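Local coordinates for glutamate--cysteine ligase GshA (Methylobacillus flagellatus KT, PDB 3K1T), which probably acts as a ligase joining glutamate to cysteine, at residues A[13-16]-A[17-21]; A[401-404]-A[405-409]. All coordinates share one frame; numbering follows the deposited sequence.

Interaction 1 of 2, residues A[13-16]-A[17-21]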
ATOM      1  N   GLY A  13      -2.613 -29.872 -15.159  1.00 13.78           N
ATOM      2  CA  GLY A  13      -4.078 -29.682 -15.292  1.00 14.03           C
ATOM      3  C   GLY A  13      -4.725 -29.102 -14.038  1.00 13.67           C
ATOM      4  O   GLY A  13      -5.512 -28.144 -14.109  1.00 13.33           O
ATOM      5  N   PRO A  14      -4.422 -29.689 -12.851  1.00 13.65           N
ATOM      6  CA  PRO A  14      -5.063 -29.141 -11.647  1.00 14.33           C
ATOM      7  C   PRO A  14      -4.651 -27.708 -11.295  1.00 13.51           C
ATOM      8  O   PRO A  14      -5.488 -26.919 -10.865  1.00 12.94           O
ATOM      9  CB  PRO A  14      -4.691 -30.133 -10.547  1.00 14.02           C
ATOM     10  CG  PRO A  14      -4.456 -31.442 -11.320  1.00 15.01           C
ATOM     11  CD  PRO A  14      -3.789 -30.990 -12.602  1.00 13.95           C
ATOM     12  N   LEU A  15      -3.387 -27.364 -11.497  1.00 13.14           N
ATOM     13  CA  LEU A  15      -2.942 -25.998 -11.277  1.00 12.96           C
ATOM     14  C   LEU A  15      -3.712 -25.061 -12.209  1.00 14.08           C
ATOM     15  O   LEU A  15      -4.181 -23.980 -11.799  1.00 13.35           O
ATOM     16  CB  LEU A  15      -1.429 -25.878 -11.517  1.00 12.92           C
ATOM     17  CG  LEU A  15      -0.807 -24.471 -11.581  1.00 12.65           C
ATOM     18  CD1 LEU A  15      -0.892 -23.814 -10.162  1.00 11.32           C
ATOM     19  CD2 LEU A  15       0.642 -24.489 -12.130  1.00 10.82           C
ATOM     20  N   LEU A  16      -3.817 -25.443 -13.482  1.00 13.35           N
ATOM     21  CA  LEU A  16      -4.500 -24.568 -14.443  1.00 14.84           C
ATOM     22  C   LEU A  16      -6.001 -24.473 -14.119  1.00 14.31           C
ATOM     23  O   LEU A  16      -6.598 -23.425 -14.306  1.00 15.38           O
ATOM     24  CB  LEU A  16      -4.212 -24.985 -15.921  1.00 15.28           C
ATOM     25  CG  LEU A  16      -2.959 -24.281 -16.534  1.00 18.53           C
ATOM     26  CD1 LEU A  16      -1.662 -24.659 -15.789  1.00 18.06           C
ATOM     27  CD2 LEU A  16      -2.744 -24.598 -18.007  1.00 25.91           C
ATOM     28  N   THR A  17      -6.602 -25.547 -13.614  1.00 14.20           N
ATOM     29  CA  THR A  17      -7.993 -25.508 -13.175  1.00 14.44           C
ATOM     30  C   THR A  17      -8.158 -24.514 -12.012  1.00 14.23           C
ATOM     31  O   THR A  17      -9.078 -23.712 -11.989  1.00 14.10           O
ATOM     32  CB  THR A  17      -8.493 -26.897 -12.739  1.00 15.21           C
ATOM     33  OG1 THR A  17      -8.410 -27.794 -13.855  1.00 16.93           O
ATOM     34  CG2 THR A  17      -9.962 -26.829 -12.209  1.00 14.60           C
ATOM     35  N   LEU A  18      -7.296 -24.621 -11.020  1.00 13.75           N
ATOM     36  CA  LEU A  18      -7.284 -23.635  -9.923  1.00 13.13           C
ATOM     37  C   LEU A  18      -7.150 -22.213 -10.425  1.00 13.74           C
ATOM     38  O   LEU A  18      -7.929 -21.326 -10.013  1.00 13.07           O
ATOM     39  CB  LEU A  18      -6.179 -23.963  -8.945  1.00 13.27           C
ATOM     40  CG  LEU A  18      -5.905 -22.934  -7.830  1.00 14.66           C
ATOM     41  CD1 LEU A  18      -7.104 -22.722  -6.929  1.00 13.48           C
ATOM     42  CD2 LEU A  18      -4.674 -23.373  -7.018  1.00 13.66           C
ATOM     43  N   GLU A  19      -6.155 -21.965 -11.282  1.00 13.19           N
ATOM     44  CA  GLU A  19      -5.962 -20.630 -11.846  1.00 13.95           C
ATOM     45  C   GLU A  19      -7.218 -20.121 -12.565  1.00 14.81           C
ATOM     46  O   GLU A  19      -7.610 -18.970 -12.361  1.00 14.52           O
ATOM     47  CB  GLU A  19      -4.752 -20.595 -12.780  1.00 14.00           C
ATOM     48  CG  GLU A  19      -3.436 -20.700 -12.040  1.00 14.53           C
ATOM     49  CD  GLU A  19      -2.228 -21.056 -12.923  1.00 16.30           C
ATOM     50  OE1 GLU A  19      -2.412 -21.711 -13.966  1.00 14.36           O
ATOM     51  OE2 GLU A  19      -1.079 -20.674 -12.534  1.00 13.23           O
ATOM     52  N   LYS A  20      -7.842 -20.975 -13.377  1.00 15.43           N
ATOM     53  CA  LYS A  20      -9.081 -20.606 -14.056  1.00 17.23           C
ATOM     54  C   LYS A  20     -10.195 -20.255 -13.067  1.00 16.11           C
ATOM     55  O   LYS A  20     -10.895 -19.271 -13.274  1.00 17.02           O
ATOM     56  CB  LYS A  20      -9.570 -21.720 -14.998  1.00 17.56           C
ATOM     57  CG  LYS A  20      -8.675 -21.901 -16.197  1.00 20.77           C
ATOM     58  CD  LYS A  20      -9.256 -22.865 -17.244  1.00 24.91           C
ATOM     59  CE  LYS A  20      -8.887 -24.309 -17.012  1.00 30.35           C
ATOM     60  NZ  LYS A  20      -9.256 -25.063 -18.293  1.00 34.54           N
ATOM     61  N   ARG A  21     -10.362 -21.052 -12.011  1.00 15.94           N
ATOM     62  CA  ARG A  21     -11.390 -20.752 -11.006  0.80 15.70           C
ATOM     63  C   ARG A  21     -11.124 -19.395 -10.325  1.00 14.73           C
ATOM     64  O   ARG A  21     -12.064 -18.606 -10.120  1.00 14.20           O
ATOM     65  CB  ARG A  21     -11.483 -21.880  -9.958  0.80 16.41           C
ATOM     66  CG  ARG A  21     -11.992 -23.228 -10.506  0.80 18.70           C
ATOM     67  CD  ARG A  21     -13.476 -23.259 -10.921  0.80 22.63           C
ATOM     68  NE  ARG A  21     -13.792 -24.651 -11.235  0.80 28.87           N
ATOM     69  CZ  ARG A  21     -13.461 -25.275 -12.377  0.80 32.04           C
ATOM     70  NH1 ARG A  21     -12.844 -24.622 -13.360  0.80 34.80           N
ATOM     71  NH2 ARG A  21     -13.728 -26.572 -12.542  0.80 31.72           N
TER
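E19 folds back over L15 and L16 on the opening turns of helix 13-23, a local i to i+4 and i to i+3 contact within one alpha-helix. Its carboxylate is shared by two leucines: OE2 lies 3.9 Å from L15 CG, while OE1 comes to 3.5 Å from L16 CD1, and in both pairs the side chains cross at a slant. The glutamate gets there because its CG stands beside its own backbone N (chi1 -71°) and the chain beyond runs extended. Outside the helix, L15 and E19 both touch R401 of helix 398-421, and E19 OE2 comes close to the like-charged D396 OD1, a closeness probably eased by the salt bridge from R401 NE to the same D396 OD1. Four successive i to i+4 backbone bonds carry the turn; L18 N to P14 O is the straightest, with 175° at the hydrogen. L18, the residue before E19, packs on I226 of helix 210-226. At the N-terminal end G13 O receives two donors from one residue: T17 N at 2.9 Å, and T17 OG1, also at 2.9 Å from G13 O, which arrives from above the carbonyl plane, 42° out of it.

Interaction 2 of 2, residues A[401-404]-A[405-409]; sequences RFYA and YGVVA
Y405 OH takes a hydrogen bond from R401 NH1 at 3.3 Å and also bonds to N52 ND2 of strand 45-52, with a further, weak hydrogen bond to E335. The bond from R401 is long and bent (150° at the hydrogen), and the hydroxyl sits 20° out of the guanidinium plane. Along this stretch of helix 398-421 the two side chains run alongside each other, one turn apart. R401 CG, anti to the backbone N, lies over one face of the tyrosine ring in a CH-pi contact, 4.1 Å from the centroid, and the bends at chi2 and chi3 then carry the guanidinium round to the hydroxyl. F402 meets the same ring differently: the edge of Y405 is turned toward the F402 face, planes 61° apart, in a T-shaped pair with Y405 CD2 3.8 Å from F402 CE2. Two residues along, V407 CG2 lies over a face of the Y403 ring in a second CH-pi contact, 3.9 Å from its centroid, while Y403 OH bonds to E30. A leucine in place of Y405 would probably leave R401 NH1 and N52 without their shared hydroxyl and deprive F402 of its edge-on aromatic partner. Because R401 NE also forms a salt bridge with D396, its positive charge is probably met at least in part there, so its link to the tyrosine likely helps orient both groups in a largely buried setting.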
ATOM      1  N   ARG A 401      -0.059 -16.873 -12.326  1.00 11.82           N
ATOM      2  CA  ARG A 401       0.603 -17.774 -11.416  1.00 11.84           C
ATOM      3  C   ARG A 401       0.839 -17.073 -10.074  1.00 11.42           C
ATOM      4  O   ARG A 401       0.552 -17.643  -8.993  1.00 10.98           O
ATOM      5  CB  ARG A 401       1.935 -18.249 -12.021  1.00 11.76           C
ATOM      6  CG  ARG A 401       2.857 -19.056 -11.037  1.00 14.90           C
ATOM      7  CD  ARG A 401       2.556 -20.511 -11.014  1.00 14.66           C
ATOM      8  NE  ARG A 401       2.921 -21.184 -12.273  1.00 15.40           N
ATOM      9  CZ  ARG A 401       4.107 -21.669 -12.598  1.00 15.70           C
ATOM     10  NH1 ARG A 401       5.129 -21.590 -11.763  1.00 16.25           N
ATOM     11  NH2 ARG A 401       4.281 -22.236 -13.794  1.00 14.30           N
ATOM     12  N   PHE A 402       1.375 -15.849 -10.130  1.00 11.50           N
ATOM     13  CA  PHE A 402       1.710 -15.119  -8.894  1.00 12.16           C
ATOM     14  C   PHE A 402       0.488 -14.626  -8.143  1.00 11.76           C
ATOM     15  O   PHE A 402       0.497 -14.587  -6.907  1.00 11.05           O
ATOM     16  CB  PHE A 402       2.831 -14.059  -9.144  1.00 12.20           C
ATOM     17  CG  PHE A 402       4.180 -14.685  -9.139  1.00 13.15           C
ATOM     18  CD1 PHE A 402       4.657 -15.357 -10.268  1.00 14.96           C
ATOM     19  CD2 PHE A 402       4.918 -14.753  -7.979  1.00 15.42           C
ATOM     20  CE1 PHE A 402       5.860 -16.009 -10.255  1.00 14.47           C
ATOM     21  CE2 PHE A 402       6.144 -15.405  -7.962  1.00 15.51           C
ATOM     22  CZ  PHE A 402       6.602 -16.046  -9.096  1.00 14.60           C
ATOM     23  N   TYR A 403      -0.594 -14.313  -8.868  1.00 11.94           N
ATOM     24  CA  TYR A 403      -1.867 -14.032  -8.225  1.00 11.61           C
ATOM     25  C   TYR A 403      -2.324 -15.258  -7.414  1.00 11.62           C
ATOM     26  O   TYR A 403      -2.739 -15.114  -6.230  1.00 11.37           O
ATOM     27  CB  TYR A 403      -2.968 -13.569  -9.209  1.00 11.80           C
ATOM     28  CG  TYR A 403      -4.288 -13.310  -8.528  1.00 10.60           C
ATOM     29  CD1 TYR A 403      -4.441 -12.250  -7.636  1.00 12.75           C
ATOM     30  CD2 TYR A 403      -5.403 -14.118  -8.767  1.00 14.00           C
ATOM     31  CE1 TYR A 403      -5.636 -11.999  -6.997  1.00 12.85           C
ATOM     32  CE2 TYR A 403      -6.633 -13.877  -8.098  1.00 13.19           C
ATOM     33  CZ  TYR A 403      -6.734 -12.819  -7.207  1.00 12.67           C
ATOM     34  OH  TYR A 403      -7.937 -12.564  -6.542  1.00 13.97           O
ATOM     35  N   ALA A 404      -2.246 -16.446  -8.030  1.00 11.02           N
ATOM     36  CA  ALA A 404      -2.594 -17.680  -7.334  1.00 10.43           C
ATOM     37  C   ALA A 404      -1.696 -17.906  -6.103  1.00 10.52           C
ATOM     38  O   ALA A 404      -2.196 -18.272  -5.045  1.00 10.12           O
ATOM     39  CB  ALA A 404      -2.554 -18.920  -8.284  1.00  9.60           C
ATOM     40  N   TYR A 405      -0.397 -17.651  -6.224  1.00  9.60           N
ATOM     41  CA  TYR A 405       0.490 -17.758  -5.055  1.00  9.89           C
ATOM     42  C   TYR A 405       0.007 -16.824  -3.923  1.00 11.18           C
ATOM     43  O   TYR A 405      -0.019 -17.211  -2.733  1.00 11.07           O
ATOM     44  CB  TYR A 405       1.942 -17.416  -5.415  1.00  9.58           C
ATOM     45  CG  TYR A 405       2.691 -18.453  -6.236  1.00 10.17           C
ATOM     46  CD1 TYR A 405       2.080 -19.609  -6.670  1.00 10.48           C
ATOM     47  CD2 TYR A 405       4.031 -18.263  -6.582  1.00 13.06           C
ATOM     48  CE1 TYR A 405       2.797 -20.569  -7.428  1.00 12.15           C
ATOM     49  CE2 TYR A 405       4.742 -19.214  -7.335  1.00 13.38           C
ATOM     50  CZ  TYR A 405       4.115 -20.367  -7.745  1.00 12.40           C
ATOM     51  OH  TYR A 405       4.787 -21.324  -8.496  1.00 12.90           O
ATOM     52  N   GLY A 406      -0.339 -15.594  -4.283  1.00 11.09           N
ATOM     53  CA  GLY A 406      -0.786 -14.624  -3.274  1.00 11.63           C
ATOM     54  C   GLY A 406      -2.127 -14.969  -2.644  1.00 11.27           C
ATOM     55  O   GLY A 406      -2.369 -14.662  -1.470  1.00 11.71           O
ATOM     56  N   VAL A 407      -3.006 -15.624  -3.402  1.00 10.91           N
ATOM     57  CA  VAL A 407      -4.276 -16.105  -2.848  1.00 10.82           C
ATOM     58  C   VAL A 407      -4.046 -17.231  -1.787  1.00 11.32           C
ATOM     59  O   VAL A 407      -4.541 -17.163  -0.647  1.00 10.42           O
ATOM     60  CB  VAL A 407      -5.232 -16.581  -3.955  1.00 11.70           C
ATOM     61  CG1 VAL A 407      -6.411 -17.380  -3.350  1.00 10.55           C
ATOM     62  CG2 VAL A 407      -5.734 -15.399  -4.812  1.00 11.04           C
ATOM     63  N   VAL A 408      -3.246 -18.234  -2.137  1.00 11.12           N
ATOM     64  CA  VAL A 408      -3.016 -19.347  -1.230  1.00 10.64           C
ATOM     65  C   VAL A 408      -2.230 -18.855  -0.005  1.00 11.34           C
ATOM     66  O   VAL A 408      -2.515 -19.256   1.126  1.00  9.99           O
ATOM     67  CB  VAL A 408      -2.306 -20.516  -1.929  1.00 10.74           C
ATOM     68  CG1 VAL A 408      -2.054 -21.685  -0.936  1.00  9.11           C
ATOM     69  CG2 VAL A 408      -3.175 -20.980  -3.179  1.00  9.61           C
ATOM     70  N   ALA A 409      -1.304 -17.931  -0.212  1.00 11.53           N
ATOM     71  CA  ALA A 409      -0.579 -17.335   0.938  1.00 11.78           C
ATOM     72  C   ALA A 409      -1.480 -16.580   1.890  1.00 10.86           C
ATOM     73  O   ALA A 409      -1.341 -16.709   3.115  1.00 10.97           O
ATOM     74  CB  ALA A 409       0.561 -16.422   0.466  1.00 11.27           C
TER

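Both interactions are single-helix contacts at i to i+3 and i to i+4, and their helices pack against each other: E19 OE2 of interaction 1 lies 3.5 Å from R401 CA of interaction 2, and E19 CG reaches A404 CB at 4.2 Å. Their depth differs. Interaction 1 is partly buried, its centre about 24 Å from that of the chain, whereas interaction 2 is buried, about 15 Å from it, with helix 398-421 packed on strands 45-52 and 57-63. Chemistry follows place: residues 13-21 combine leucines, a carboxylate and a threonine-to-carbonyl bond, while residues 401-409 combine aromatic faces and edges with an arginine-to-tyrosine hydrogen bond. D396 touches both, near E19 and paired with R401.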